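PDB 3UIF: sulfonate ABC transporter, periplasmic sulfonate-binding protein SsuA, which probably binds sulfonates or sulfate esters in the periplasm and hands them to a membrane-bound ABC transporter for uptake. Local coordinates for residues A[6-11]-A[42-47]; A[89-94]-A[203-208]; A[216-221]-A[307-312]; A[221-226]-A[314-319]; A[228-233]-A[320-325]. All blocks are in the same frame, centred on the assembly; numbering follows the deposited sequence. Where two conformers were deposited one is given.

Interaction 1: residues A[6-11]-A[42-47]; sequences KVVRIA and QGIKVE
K6 meets G43 and K45 through both of its backbone polar atoms: its N donates to G43 O at 2.8 Å, and its O accepts from K45 N at 2.7 Å. The pattern repeats two residues on, where V8 N reaches K45 O at 2.8 Å and V8 O accepts a hydrogen bond from E47 N at 2.8 Å. I10 N then closes the ladder on E47 O, a nearly straight bond with 175° at the hydrogen. The alternate residues of 6-11 serve the other neighbour, R9 and A11 pairing with D70 and with F71 and I73 of strand 71-75.

On one face V8 CG2 lies 3.9 Å from I44 CG2, and I10 CD1 rests 3.7 Å from V46 CG2; helix 215-233 covers V8 and I44. On the other face E47 runs extended beyond CG (chi2 -172°), which carries its carboxylate against V7, OE2 3.6 Å from CG1. The oppositely charged guanidinium of R9 stays apart from it. An alanine in place of E47 takes away the carboxylate, and the V7 methyls would probably lose part of their cover.

G43, with positive phi, closes helix 35-41 in a Schellman motif and leads into strand 44-51. The parallel pair, formed after a connection containing helices 26-32 and 35-41 and the short strand 20-23, is characteristic of the alpha/beta lobes of periplasmic binding proteins.

Interaction 2: residues A[89-94]-A[203-208]; sequences VQLVAP and GVWARN
The indole of W205 carries L91 on one face: CB stands 3.8 Å from the centroid of the six-membered ring, 10° off its normal, a CH-pi contact. With CG of L91 anti to the backbone N (chi1 -179°), CD1 lies over the same face, nearer the rim, 3.8 Å from CE2 of W205. V89 CG1 comes at the ring obliquely, and Y74 of the neighbouring strand sets its own ring at about a right angle to it.

The second flat pair is Q90 and N208, whose amides are not coplanar. Q90 NE2 donates to N208 OD1 at 2.8 Å, but from above the carbonyl plane, 56° out of it; Q90 OE1 turns to N306.

The strands form an antiparallel ladder, interrupted beyond L91 by a classic beta bulge, V92 and A93 both opposite V204. V92 N bonds V204 O at 2.9 Å, A93 N adds only a weak bond to the same oxygen, and V204 N returns to A93 O at 2.7 Å. G203, next to V204, sits where a CB would run into A93 O. From the bulge, V92 CG1 packs 3.9 Å from A206 CB. At the far end a water donates to V89 O and accepts from N208 ND2.

Interaction 3: residues A[216-221]-A[307-312]; sequences EITQAI and PHFVAT
Q219 NE2 is held by two oxygens, F309 O across the contact at 3.1 Å and T223 OG1 one turn further along its own helix. In the bond to F309 O the donor lies in the carbonyl plane on a lone pair, with 132° at the oxygen, and the acceptor lies close to the plane of the glutamine amide. A bend at chi2 (63°) folds the amide back and sets OE1 at the edge of the F309 ring, 3.4 Å from CD1; a water donates to OE1 and links it weakly to H308 NE2. Over one face of that ring stands T218 CG2, 3.6 Å from the centroid, while H308 CD2 lies on the opposite face. T218 OG1 is turned to N214 O, and T312 OG1 back to H308 O. The helix segments cross at -60°, their axes 9.5 Å apart. With both threonine hydroxyls bonded on their own side, the amide of Q219 supplies the direct hydrogen bond between the helices, and a methyl on an aromatic face the apolar grip.

Interaction 4: residues A[221-226]-A[314-319]; sequences IVTAYL and LKELKL
T223 and L317 bring the two backbones closest, with 7.8 Å between their CA atoms, where the middle of helix 215-233 faces the last turn of helix 308-316 and the bend that follows it. The hydroxyl of T223, anti to the carbonyl carbon (chi1 -68°), donates to E316 OE2, with OG1 and OE2 3.1 Å apart and the oxygen met almost end-on to its C-O bond. The same OG1 is hydrogen-bonded to Q219 NE2 one turn back. The methyl, CG2, lies beside the same carboxylate oxygen and 4.2 Å from L317 CD2. The other branch of L317 slips alongside the helix, its CD1 4.0 Å from T223 O and 4.2 Å from L226 CB. Further in, L226 CD1 meets L314 CD2 at 4.2 Å, and A313 packs on both T223 and L226. A valine in place of T223 is likely to leave E316 without its donor and the Q219 amide less firmly fixed. K318 has positive phi, and L319 N bonds L314 O at 2.8 Å, a Schellman motif that ends helix 308-316. Through L314 and L317 this capped helix end packs on helix 215-233, in the lobe of the binding protein that carries strands 6-17 and 202-207.

Interaction 5: residues A[228-233]-A[320-325]; sequences SVHWVA and EGFWTP
H230 and F322 have the nearest CA atoms, 8.5 Å apart, where the last turns of helix 215-233 pass an irregular piece of chain, 320-325. No hydrogen bond joins the two; rings do the work. The imidazole of H230, its CG anti to the backbone N (chi1 175°), presents an edge to the face of F322 in a T-shaped pair, centroids 4.7 Å apart and planes at 77°. Its CD2 stands over the centre of the phenyl ring. A233 CB touches the edge of that ring, 3.9 Å from F322 CE1, and also lies 3.9 Å from W323 CZ2. One turn earlier V229 CG1 reaches W323 CZ2 at 3.7 Å. F322 in turn sets its edge on a face of the W323 indole, with CD1 above its centre. R267 secures both, through its carbonyl to W323 NE1 and by a cation-pi contact with F322. Such a cluster of edge-to-face rings fastens the C-terminal extension of the chain to the end of a long helix.

In the fold
From the N terminus, interaction 1 closes first, joining strands 6-17 and 44-51 across a short excursion of helix and strand. Interaction 2 follows in series and closes a far longer loop, one that holds the whole five-strand sheet of the other lobe; its strands share a sheet with those of interaction 1. The remaining three cross one another: 216-221, 221-226 and 228-233 advance along helix 215-233 as 307-312, 314-319 and 320-325 advance along the C-terminal region. Interactions 3 and 4 share I221. That helix also packs against both strand contacts, through I217 and I221 on interaction 1 and V222 and Y225 on interaction 2, binding the sheet to the chain's end.

Interaction 1: residues A[6-11]-A[42-47]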
# COMPACT_ATOMS: atom_id res chain seq x y z
N LYS A 6 -1.77 -20.26 21.08
CA LYS A 6 -0.82 -20.33 19.97
C LYS A 6 -0.27 -18.94 19.68
O LYS A 6 -1.02 -18.02 19.37
CB LYS A 6 -1.51 -20.88 18.71
CG LYS A 6 -1.80 -22.37 18.76
CD LYS A 6 -3.20 -22.69 18.26
CE LYS A 6 -3.35 -24.18 17.96
NZ LYS A 6 -4.79 -24.59 17.92
N VAL A 7 1.04 -18.78 19.78
CA VAL A 7 1.66 -17.49 19.47
C VAL A 7 1.79 -17.34 17.97
O VAL A 7 2.41 -18.16 17.30
CB VAL A 7 3.03 -17.30 20.13
CG1 VAL A 7 3.77 -16.12 19.50
CG2 VAL A 7 2.88 -17.07 21.63
N VAL A 8 1.19 -16.29 17.44
CA VAL A 8 1.34 -15.98 16.03
C VAL A 8 1.99 -14.60 15.93
O VAL A 8 1.47 -13.61 16.44
CB VAL A 8 -0.01 -16.07 15.30
CG1 VAL A 8 0.11 -15.57 13.86
CG2 VAL A 8 -0.49 -17.53 15.30
N ARG A 9 3.16 -14.58 15.32
CA ARG A 9 3.93 -13.35 15.17
C ARG A 9 3.50 -12.63 13.91
O ARG A 9 3.51 -13.20 12.81
CB ARG A 9 5.43 -13.64 15.11
CG ARG A 9 6.17 -13.36 16.41
CD ARG A 9 6.99 -14.55 16.90
NE ARG A 9 7.26 -15.54 15.84
CZ ARG A 9 7.81 -16.74 16.04
NH1 ARG A 9 8.17 -17.14 17.25
NH2 ARG A 9 8.00 -17.55 15.00
N ILE A 10 3.10 -11.37 14.09
CA ILE A 10 2.63 -10.53 12.99
C ILE A 10 3.39 -9.20 12.92
O ILE A 10 3.42 -8.43 13.87
CB ILE A 10 1.11 -10.29 13.05
CG1 ILE A 10 0.39 -11.62 13.30
CG2 ILE A 10 0.64 -9.64 11.78
CD1 ILE A 10 -1.12 -11.57 13.25
N ALA A 11 4.02 -8.96 11.77
CA ALA A 11 4.78 -7.73 11.55
C ALA A 11 3.93 -6.62 10.94
O ALA A 11 3.00 -6.89 10.17
CB ALA A 11 5.99 -8.01 10.68
N GLN A 42 -10.20 -17.78 19.74
CA GLN A 42 -9.86 -18.91 18.89
C GLN A 42 -8.69 -19.74 19.41
O GLN A 42 -8.29 -20.72 18.78
CB GLN A 42 -9.49 -18.39 17.51
CG GLN A 42 -10.21 -19.08 16.38
CD GLN A 42 -11.45 -18.32 16.01
OE1 GLN A 42 -11.43 -17.09 15.95
NE2 GLN A 42 -12.53 -19.04 15.77
N GLY A 43 -8.11 -19.33 20.55
CA GLY A 43 -6.90 -19.96 21.08
C GLY A 43 -5.61 -19.41 20.47
O GLY A 43 -4.56 -20.04 20.56
N ILE A 44 -5.70 -18.23 19.86
CA ILE A 44 -4.57 -17.61 19.19
C ILE A 44 -4.15 -16.32 19.89
O ILE A 44 -4.97 -15.43 20.12
CB ILE A 44 -4.89 -17.30 17.71
CG1 ILE A 44 -5.11 -18.59 16.94
CG2 ILE A 44 -3.76 -16.47 17.08
CD1 ILE A 44 -5.71 -18.42 15.55
N LYS A 45 -2.87 -16.24 20.23
CA LYS A 45 -2.27 -15.02 20.73
C LYS A 45 -1.43 -14.35 19.64
O LYS A 45 -0.37 -14.85 19.25
CB LYS A 45 -1.42 -15.29 21.97
CG LYS A 45 -0.76 -14.05 22.57
CD LYS A 45 0.15 -14.44 23.72
CE LYS A 45 0.91 -13.23 24.28
NZ LYS A 45 1.72 -13.65 25.45
N VAL A 46 -1.91 -13.21 19.17
CA VAL A 46 -1.15 -12.41 18.23
C VAL A 46 -0.06 -11.68 18.98
O VAL A 46 -0.29 -11.17 20.07
CB VAL A 46 -2.04 -11.45 17.40
CG1 VAL A 46 -3.16 -10.89 18.26
CG2 VAL A 46 -1.22 -10.33 16.76
N GLU A 47 1.13 -11.67 18.39
CA GLU A 47 2.24 -10.89 18.89
C GLU A 47 2.75 -9.95 17.81
O GLU A 47 3.05 -10.37 16.70
CB GLU A 47 3.36 -11.80 19.34
CG GLU A 47 3.26 -12.22 20.79
CD GLU A 47 4.49 -12.97 21.24
OE1 GLU A 47 5.57 -12.69 20.66
OE2 GLU A 47 4.37 -13.82 22.16

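Interaction 2: residues A[89-94]-A[203-208]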
# COMPACT_ATOMS: atom_id res chain seq x y z
N VAL A 89 6.60 -16.15 0.67
CA VAL A 89 5.48 -15.43 1.27
C VAL A 89 4.32 -15.26 0.28
O VAL A 89 4.54 -15.16 -0.93
CB VAL A 89 6.03 -14.10 1.86
CG1 VAL A 89 5.27 -12.87 1.40
CG2 VAL A 89 6.13 -14.20 3.37
N GLN A 90 3.09 -15.27 0.81
CA GLN A 90 1.83 -15.25 0.05
C GLN A 90 0.94 -14.11 0.51
O GLN A 90 0.87 -13.85 1.72
CB GLN A 90 1.00 -16.47 0.40
CG GLN A 90 1.01 -17.63 -0.53
CD GLN A 90 0.55 -18.87 0.22
OE1 GLN A 90 -0.64 -19.06 0.46
NE2 GLN A 90 1.52 -19.71 0.61
N LEU A 91 0.21 -13.50 -0.41
CA LEU A 91 -0.84 -12.55 -0.03
C LEU A 91 -2.12 -13.32 0.32
O LEU A 91 -2.73 -13.95 -0.56
CB LEU A 91 -1.10 -11.54 -1.15
CG LEU A 91 -2.16 -10.46 -0.88
CD1 LEU A 91 -1.73 -9.53 0.26
CD2 LEU A 91 -2.41 -9.67 -2.14
N VAL A 92 -2.51 -13.28 1.61
CA VAL A 92 -3.72 -13.99 2.09
C VAL A 92 -4.90 -13.06 2.39
O VAL A 92 -6.02 -13.54 2.62
CB VAL A 92 -3.45 -14.90 3.30
CG1 VAL A 92 -2.52 -16.06 2.91
CG2 VAL A 92 -2.90 -14.10 4.48
N ALA A 93 -4.65 -11.76 2.40
CA ALA A 93 -5.69 -10.73 2.52
C ALA A 93 -5.18 -9.38 1.99
O ALA A 93 -4.40 -8.70 2.67
CB ALA A 93 -6.17 -10.60 3.97
N PRO A 94 -5.62 -9.00 0.77
CA PRO A 94 -5.29 -7.70 0.21
C PRO A 94 -5.97 -6.62 1.05
O PRO A 94 -7.13 -6.80 1.43
CB PRO A 94 -5.90 -7.75 -1.20
CG PRO A 94 -6.12 -9.19 -1.49
CD PRO A 94 -6.43 -9.80 -0.16
N GLY A 203 -1.16 -5.70 1.86
CA GLY A 203 -2.06 -6.36 2.78
C GLY A 203 -1.34 -7.34 3.67
O GLY A 203 -0.21 -7.10 4.08
N VAL A 204 -2.02 -8.45 3.95
CA VAL A 204 -1.58 -9.43 4.92
C VAL A 204 -0.85 -10.54 4.21
O VAL A 204 -1.44 -11.29 3.42
CB VAL A 204 -2.74 -10.01 5.73
CG1 VAL A 204 -2.24 -11.05 6.71
CG2 VAL A 204 -3.50 -8.91 6.47
N TRP A 205 0.44 -10.63 4.49
CA TRP A 205 1.32 -11.62 3.88
C TRP A 205 1.66 -12.73 4.85
O TRP A 205 1.93 -12.49 6.03
CB TRP A 205 2.59 -10.95 3.34
CG TRP A 205 2.31 -9.98 2.21
CD1 TRP A 205 1.91 -8.65 2.31
CD2 TRP A 205 2.39 -10.25 0.77
NE1 TRP A 205 1.75 -8.10 1.06
CE2 TRP A 205 2.02 -9.00 0.10
CE3 TRP A 205 2.72 -11.36 0.00
CZ2 TRP A 205 1.99 -8.89 -1.28
CZ3 TRP A 205 2.68 -11.24 -1.39
CH2 TRP A 205 2.31 -10.03 -2.01
N ALA A 206 1.63 -13.96 4.36
CA ALA A 206 1.87 -15.12 5.20
C ALA A 206 3.06 -15.92 4.70
O ALA A 206 3.25 -16.09 3.49
CB ALA A 206 0.64 -15.99 5.24
N ARG A 207 3.86 -16.40 5.65
CA ARG A 207 4.96 -17.32 5.36
C ARG A 207 4.41 -18.63 4.76
O ARG A 207 3.53 -19.26 5.33
CB ARG A 207 5.79 -17.54 6.61
CG ARG A 207 7.16 -18.15 6.36
CD ARG A 207 8.08 -18.02 7.57
NE ARG A 207 7.38 -18.27 8.83
CZ ARG A 207 7.13 -19.47 9.35
NH1 ARG A 207 7.53 -20.60 8.76
NH2 ARG A 207 6.47 -19.55 10.49
N ASN A 208 4.92 -19.00 3.59
CA ASN A 208 4.38 -20.13 2.82
C ASN A 208 4.29 -21.41 3.64
O ASN A 208 3.25 -22.08 3.63
CB ASN A 208 5.19 -20.33 1.54
CG ASN A 208 4.92 -19.25 0.49
OD1 ASN A 208 3.99 -18.44 0.61
ND2 ASN A 208 5.74 -19.23 -0.55
O HOH W 1 5.30 -17.29 -2.87

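Interaction 3: residues A[216-221]-A[307-312]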
# COMPACT_ATOMS: atom_id res chain seq x y z
N GLU A 216 -5.93 -23.71 9.19
CA GLU A 216 -7.01 -23.34 10.12
C GLU A 216 -6.75 -21.98 10.78
O GLU A 216 -7.60 -21.07 10.73
CB GLU A 216 -7.16 -24.41 11.20
CG GLU A 216 -6.38 -25.71 10.92
CD GLU A 216 -4.92 -25.69 11.41
OE1 GLU A 216 -4.31 -24.61 11.65
OE2 GLU A 216 -4.35 -26.79 11.55
N ILE A 217 -5.57 -21.85 11.37
CA ILE A 217 -5.12 -20.59 11.98
C ILE A 217 -5.07 -19.45 10.97
O ILE A 217 -5.49 -18.32 11.27
CB ILE A 217 -3.74 -20.74 12.66
CG1 ILE A 217 -3.87 -21.61 13.92
CG2 ILE A 217 -3.14 -19.38 13.00
CD1 ILE A 217 -2.55 -21.91 14.57
N THR A 218 -4.53 -19.73 9.78
CA THR A 218 -4.43 -18.72 8.73
C THR A 218 -5.81 -18.18 8.45
O THR A 218 -6.00 -16.97 8.35
CB THR A 218 -3.80 -19.28 7.43
OG1 THR A 218 -2.48 -19.78 7.70
CG2 THR A 218 -3.70 -18.19 6.35
N GLN A 219 -6.78 -19.09 8.37
CA GLN A 219 -8.18 -18.73 8.15
C GLN A 219 -8.73 -17.86 9.27
O GLN A 219 -9.44 -16.89 9.01
CB GLN A 219 -9.03 -19.99 7.99
CG GLN A 219 -10.48 -19.69 7.62
CD GLN A 219 -10.59 -19.02 6.27
OE1 GLN A 219 -10.30 -19.62 5.24
NE2 GLN A 219 -11.01 -17.74 6.28
N ALA A 220 -8.41 -18.21 10.51
CA ALA A 220 -8.93 -17.48 11.64
C ALA A 220 -8.44 -16.04 11.56
O ALA A 220 -9.20 -15.09 11.76
CB ALA A 220 -8.51 -18.15 12.93
N ILE A 221 -7.16 -15.88 11.20
CA ILE A 221 -6.57 -14.55 10.98
C ILE A 221 -7.25 -13.75 9.87
O ILE A 221 -7.64 -12.60 10.08
CB ILE A 221 -5.05 -14.66 10.78
CG1 ILE A 221 -4.39 -14.59 12.14
CG2 ILE A 221 -4.49 -13.52 9.93
CD1 ILE A 221 -3.22 -15.53 12.26
N PRO A 307 -6.08 -16.63 -3.03
CA PRO A 307 -7.44 -16.13 -2.78
C PRO A 307 -8.34 -17.03 -1.92
O PRO A 307 -9.49 -16.67 -1.66
CB PRO A 307 -8.03 -15.99 -4.19
CG PRO A 307 -7.34 -17.06 -4.96
CD PRO A 307 -5.95 -17.18 -4.39
N HIS A 308 -7.84 -18.19 -1.49
CA HIS A 308 -8.69 -19.17 -0.80
C HIS A 308 -9.27 -18.71 0.52
O HIS A 308 -10.41 -19.06 0.85
CB HIS A 308 -7.96 -20.53 -0.64
CG HIS A 308 -8.65 -21.49 0.31
ND1 HIS A 308 -9.83 -22.09 0.02
CD2 HIS A 308 -8.28 -21.93 1.59
CE1 HIS A 308 -10.19 -22.89 1.06
NE2 HIS A 308 -9.25 -22.79 2.02
N PHE A 309 -8.52 -17.91 1.27
CA PHE A 309 -8.93 -17.48 2.61
C PHE A 309 -9.98 -16.35 2.65
O PHE A 309 -10.84 -16.34 3.54
CB PHE A 309 -7.71 -17.12 3.46
CG PHE A 309 -6.75 -18.26 3.60
CD1 PHE A 309 -7.03 -19.31 4.47
CD2 PHE A 309 -5.60 -18.31 2.82
CE1 PHE A 309 -6.16 -20.39 4.58
CE2 PHE A 309 -4.72 -19.39 2.93
CZ PHE A 309 -5.01 -20.43 3.81
N VAL A 310 -9.88 -15.42 1.70
CA VAL A 310 -10.85 -14.34 1.56
C VAL A 310 -12.19 -14.90 1.04
O VAL A 310 -13.28 -14.55 1.55
CB VAL A 310 -10.28 -13.24 0.64
CG1 VAL A 310 -11.39 -12.35 0.08
CG2 VAL A 310 -9.21 -12.45 1.37
N ALA A 311 -12.10 -15.79 0.05
CA ALA A 311 -13.25 -16.55 -0.45
C ALA A 311 -13.98 -17.27 0.70
O ALA A 311 -15.21 -17.12 0.84
CB ALA A 311 -12.81 -17.54 -1.52
N THR A 312 -13.25 -18.04 1.51
CA THR A 312 -13.87 -18.73 2.66
C THR A 312 -14.48 -17.71 3.63
O THR A 312 -15.64 -17.85 4.05
CB THR A 312 -12.89 -19.70 3.38
OG1 THR A 312 -12.46 -20.71 2.47
CG2 THR A 312 -13.56 -20.38 4.57
O HOH W 2 -10.07 -22.09 4.66

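Interaction 4: residues A[221-226]-A[314-319]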
# COMPACT_ATOMS: atom_id res chain seq x y z
N ILE A 221 -7.16 -15.88 11.20
CA ILE A 221 -6.57 -14.55 10.98
C ILE A 221 -7.25 -13.75 9.87
O ILE A 221 -7.64 -12.60 10.08
CB ILE A 221 -5.05 -14.66 10.78
CG1 ILE A 221 -4.39 -14.59 12.14
CG2 ILE A 221 -4.49 -13.52 9.93
CD1 ILE A 221 -3.22 -15.53 12.26
N VAL A 222 -7.41 -14.36 8.71
CA VAL A 222 -8.09 -13.72 7.58
C VAL A 222 -9.56 -13.37 7.89
O VAL A 222 -10.00 -12.24 7.65
CB VAL A 222 -7.99 -14.55 6.29
CG1 VAL A 222 -8.65 -13.80 5.15
CG2 VAL A 222 -6.53 -14.86 5.96
N THR A 223 -10.31 -14.33 8.43
CA THR A 223 -11.68 -14.04 8.83
C THR A 223 -11.71 -12.87 9.82
O THR A 223 -12.47 -11.92 9.64
CB THR A 223 -12.37 -15.27 9.43
OG1 THR A 223 -12.56 -16.25 8.41
CG2 THR A 223 -13.70 -14.89 10.01
N ALA A 224 -10.85 -12.92 10.85
CA ALA A 224 -10.80 -11.86 11.86
C ALA A 224 -10.42 -10.51 11.25
O ALA A 224 -11.04 -9.50 11.56
CB ALA A 224 -9.87 -12.23 13.00
N TYR A 225 -9.43 -10.51 10.38
CA TYR A 225 -9.03 -9.34 9.64
C TYR A 225 -10.17 -8.68 8.88
O TYR A 225 -10.42 -7.48 9.04
CB TYR A 225 -7.94 -9.70 8.64
CG TYR A 225 -7.44 -8.52 7.83
CD1 TYR A 225 -6.56 -7.60 8.39
CD2 TYR A 225 -7.84 -8.34 6.50
CE1 TYR A 225 -6.09 -6.53 7.66
CE2 TYR A 225 -7.38 -7.28 5.75
CZ TYR A 225 -6.51 -6.37 6.33
OH TYR A 225 -6.03 -5.30 5.60
N LEU A 226 -10.84 -9.45 8.03
CA LEU A 226 -11.97 -8.93 7.26
C LEU A 226 -13.11 -8.37 8.13
O LEU A 226 -13.78 -7.41 7.74
CB LEU A 226 -12.48 -9.98 6.27
CG LEU A 226 -11.47 -10.33 5.18
CD1 LEU A 226 -12.00 -11.42 4.27
CD2 LEU A 226 -11.06 -9.11 4.37
N LEU A 314 -15.48 -14.47 3.21
CA LEU A 314 -16.63 -13.71 2.67
C LEU A 314 -17.93 -14.52 2.67
O LEU A 314 -18.99 -13.98 2.97
CB LEU A 314 -16.35 -13.23 1.25
CG LEU A 314 -15.18 -12.28 0.90
CD1 LEU A 314 -15.16 -12.11 -0.60
CD2 LEU A 314 -15.24 -10.93 1.60
N LYS A 315 -17.83 -15.81 2.35
CA LYS A 315 -18.95 -16.74 2.50
C LYS A 315 -19.35 -16.83 3.98
O LYS A 315 -20.51 -16.64 4.32
CB LYS A 315 -18.61 -18.14 1.93
CG LYS A 315 -19.68 -19.22 2.14
CD LYS A 315 -19.31 -20.53 1.43
CE LYS A 315 -20.17 -21.73 1.85
NZ LYS A 315 -19.60 -22.50 3.02
N GLU A 316 -18.38 -17.08 4.85
CA GLU A 316 -18.61 -17.22 6.29
C GLU A 316 -19.22 -15.97 6.92
O GLU A 316 -20.00 -16.06 7.86
CB GLU A 316 -17.28 -17.49 6.96
CG GLU A 316 -17.25 -18.62 7.98
CD GLU A 316 -15.82 -19.13 8.22
OE1 GLU A 316 -15.60 -20.35 8.03
OE2 GLU A 316 -14.92 -18.30 8.57
N LEU A 317 -18.87 -14.80 6.40
CA LEU A 317 -19.30 -13.55 7.01
C LEU A 317 -20.51 -12.96 6.31
O LEU A 317 -21.00 -11.92 6.72
CB LEU A 317 -18.16 -12.54 7.00
CG LEU A 317 -16.95 -12.73 7.94
CD1 LEU A 317 -16.00 -11.53 7.83
CD2 LEU A 317 -17.36 -12.98 9.39
N LYS A 318 -20.98 -13.64 5.27
CA LYS A 318 -22.06 -13.12 4.41
C LYS A 318 -21.73 -11.77 3.80
O LYS A 318 -22.53 -10.83 3.86
CB LYS A 318 -23.39 -13.06 5.14
CG LYS A 318 -24.09 -14.40 5.23
CD LYS A 318 -23.99 -14.98 6.63
CE LYS A 318 -25.30 -15.68 6.97
NZ LYS A 318 -25.50 -15.71 8.45
N LEU A 319 -20.54 -11.69 3.21
CA LEU A 319 -20.07 -10.45 2.61
C LEU A 319 -19.72 -10.62 1.14
O LEU A 319 -18.97 -9.80 0.57
CB LEU A 319 -18.87 -9.91 3.38
CG LEU A 319 -19.10 -9.58 4.86
CD1 LEU A 319 -17.81 -8.97 5.39
CD2 LEU A 319 -20.28 -8.63 5.06

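Interaction 5: residues A[228-233]-A[320-325]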
# COMPACT_ATOMS: atom_id res chain seq x y z
N SER A 228 -12.73 -6.67 10.87
CA SER A 228 -12.30 -5.30 11.12
C SER A 228 -12.48 -4.42 9.88
O SER A 228 -12.98 -3.30 9.97
CB SER A 228 -10.83 -5.28 11.57
OG SER A 228 -10.64 -5.97 12.78
N VAL A 229 -12.06 -4.95 8.73
CA VAL A 229 -12.13 -4.23 7.47
C VAL A 229 -13.58 -3.90 7.07
O VAL A 229 -13.86 -2.80 6.64
CB VAL A 229 -11.39 -5.00 6.36
CG1 VAL A 229 -11.59 -4.35 5.00
CG2 VAL A 229 -9.91 -5.06 6.68
N HIS A 230 -14.49 -4.84 7.26
CA HIS A 230 -15.91 -4.59 7.02
C HIS A 230 -16.41 -3.44 7.86
O HIS A 230 -17.26 -2.64 7.42
CB HIS A 230 -16.74 -5.85 7.30
CG HIS A 230 -18.24 -5.65 7.21
ND1 HIS A 230 -19.07 -5.88 8.25
CD2 HIS A 230 -19.04 -5.22 6.16
CE1 HIS A 230 -20.33 -5.63 7.88
NE2 HIS A 230 -20.32 -5.22 6.60
N TRP A 231 -15.89 -3.33 9.08
CA TRP A 231 -16.34 -2.30 9.98
C TRP A 231 -15.89 -0.92 9.53
O TRP A 231 -16.67 0.04 9.54
CB TRP A 231 -15.93 -2.60 11.42
CG TRP A 231 -16.24 -1.45 12.34
CD1 TRP A 231 -17.43 -1.19 13.01
CD2 TRP A 231 -15.36 -0.34 12.68
NE1 TRP A 231 -17.35 -0.03 13.72
CE2 TRP A 231 -16.13 0.54 13.56
CE3 TRP A 231 -14.07 0.02 12.35
CZ2 TRP A 231 -15.60 1.71 14.09
CZ3 TRP A 231 -13.54 1.20 12.88
CH2 TRP A 231 -14.29 2.02 13.73
N VAL A 232 -14.63 -0.81 9.12
CA VAL A 232 -14.09 0.47 8.70
C VAL A 232 -14.60 0.90 7.32
O VAL A 232 -14.62 2.09 7.01
CB VAL A 232 -12.54 0.46 8.70
CG1 VAL A 232 -12.00 -0.22 7.44
CG2 VAL A 232 -11.98 1.87 8.81
N ALA A 233 -15.00 -0.07 6.50
CA ALA A 233 -15.35 0.17 5.10
C ALA A 233 -16.74 0.80 4.92
O ALA A 233 -17.06 1.31 3.85
CB ALA A 233 -15.20 -1.10 4.28
N GLU A 320 -20.31 -11.66 0.52
CA GLU A 320 -19.99 -12.00 -0.87
C GLU A 320 -20.33 -10.87 -1.84
O GLU A 320 -19.67 -10.73 -2.86
CB GLU A 320 -20.65 -13.32 -1.31
CG GLU A 320 -20.12 -14.56 -0.62
CD GLU A 320 -19.16 -15.39 -1.46
OE1 GLU A 320 -18.01 -14.94 -1.69
OE2 GLU A 320 -19.56 -16.50 -1.88
N GLY A 321 -21.34 -10.06 -1.51
CA GLY A 321 -21.72 -8.93 -2.36
C GLY A 321 -21.39 -7.53 -1.82
O GLY A 321 -21.90 -6.53 -2.33
N PHE A 322 -20.55 -7.45 -0.80
CA PHE A 322 -20.27 -6.19 -0.13
C PHE A 322 -19.24 -5.34 -0.93
O PHE A 322 -19.36 -4.12 -0.99
CB PHE A 322 -19.85 -6.44 1.33
CG PHE A 322 -19.55 -5.19 2.10
CD1 PHE A 322 -18.23 -4.72 2.23
CD2 PHE A 322 -20.59 -4.46 2.68
CE1 PHE A 322 -17.96 -3.55 2.92
CE2 PHE A 322 -20.32 -3.29 3.38
CZ PHE A 322 -19.01 -2.84 3.50
N TRP A 323 -18.24 -6.01 -1.52
CA TRP A 323 -17.32 -5.40 -2.50
C TRP A 323 -17.66 -5.83 -3.91
O TRP A 323 -18.37 -6.83 -4.11
CB TRP A 323 -15.89 -5.77 -2.15
CG TRP A 323 -15.37 -5.04 -0.92
CD1 TRP A 323 -14.97 -3.72 -0.84
CD2 TRP A 323 -15.23 -5.57 0.44
NE1 TRP A 323 -14.59 -3.40 0.43
CE2 TRP A 323 -14.72 -4.46 1.25
CE3 TRP A 323 -15.47 -6.80 1.05
CZ2 TRP A 323 -14.45 -4.60 2.61
CZ3 TRP A 323 -15.20 -6.93 2.41
CH2 TRP A 323 -14.70 -5.86 3.17
N THR A 324 -17.19 -5.09 -4.92
CA THR A 324 -17.41 -5.46 -6.33
C THR A 324 -16.07 -5.61 -7.04
O THR A 324 -15.22 -4.76 -6.86
CB THR A 324 -18.23 -4.40 -7.11
OG1 THR A 324 -17.48 -3.18 -7.22
CG2 THR A 324 -19.58 -4.12 -6.46
N PRO A 325 -15.88 -6.67 -7.86
CA PRO A 325 -14.60 -6.86 -8.55
C PRO A 325 -14.39 -5.81 -9.65
O PRO A 325 -15.35 -5.45 -10.33
CB PRO A 325 -14.74 -8.26 -9.16
CG PRO A 325 -16.19 -8.45 -9.36
CD PRO A 325 -16.88 -7.69 -8.26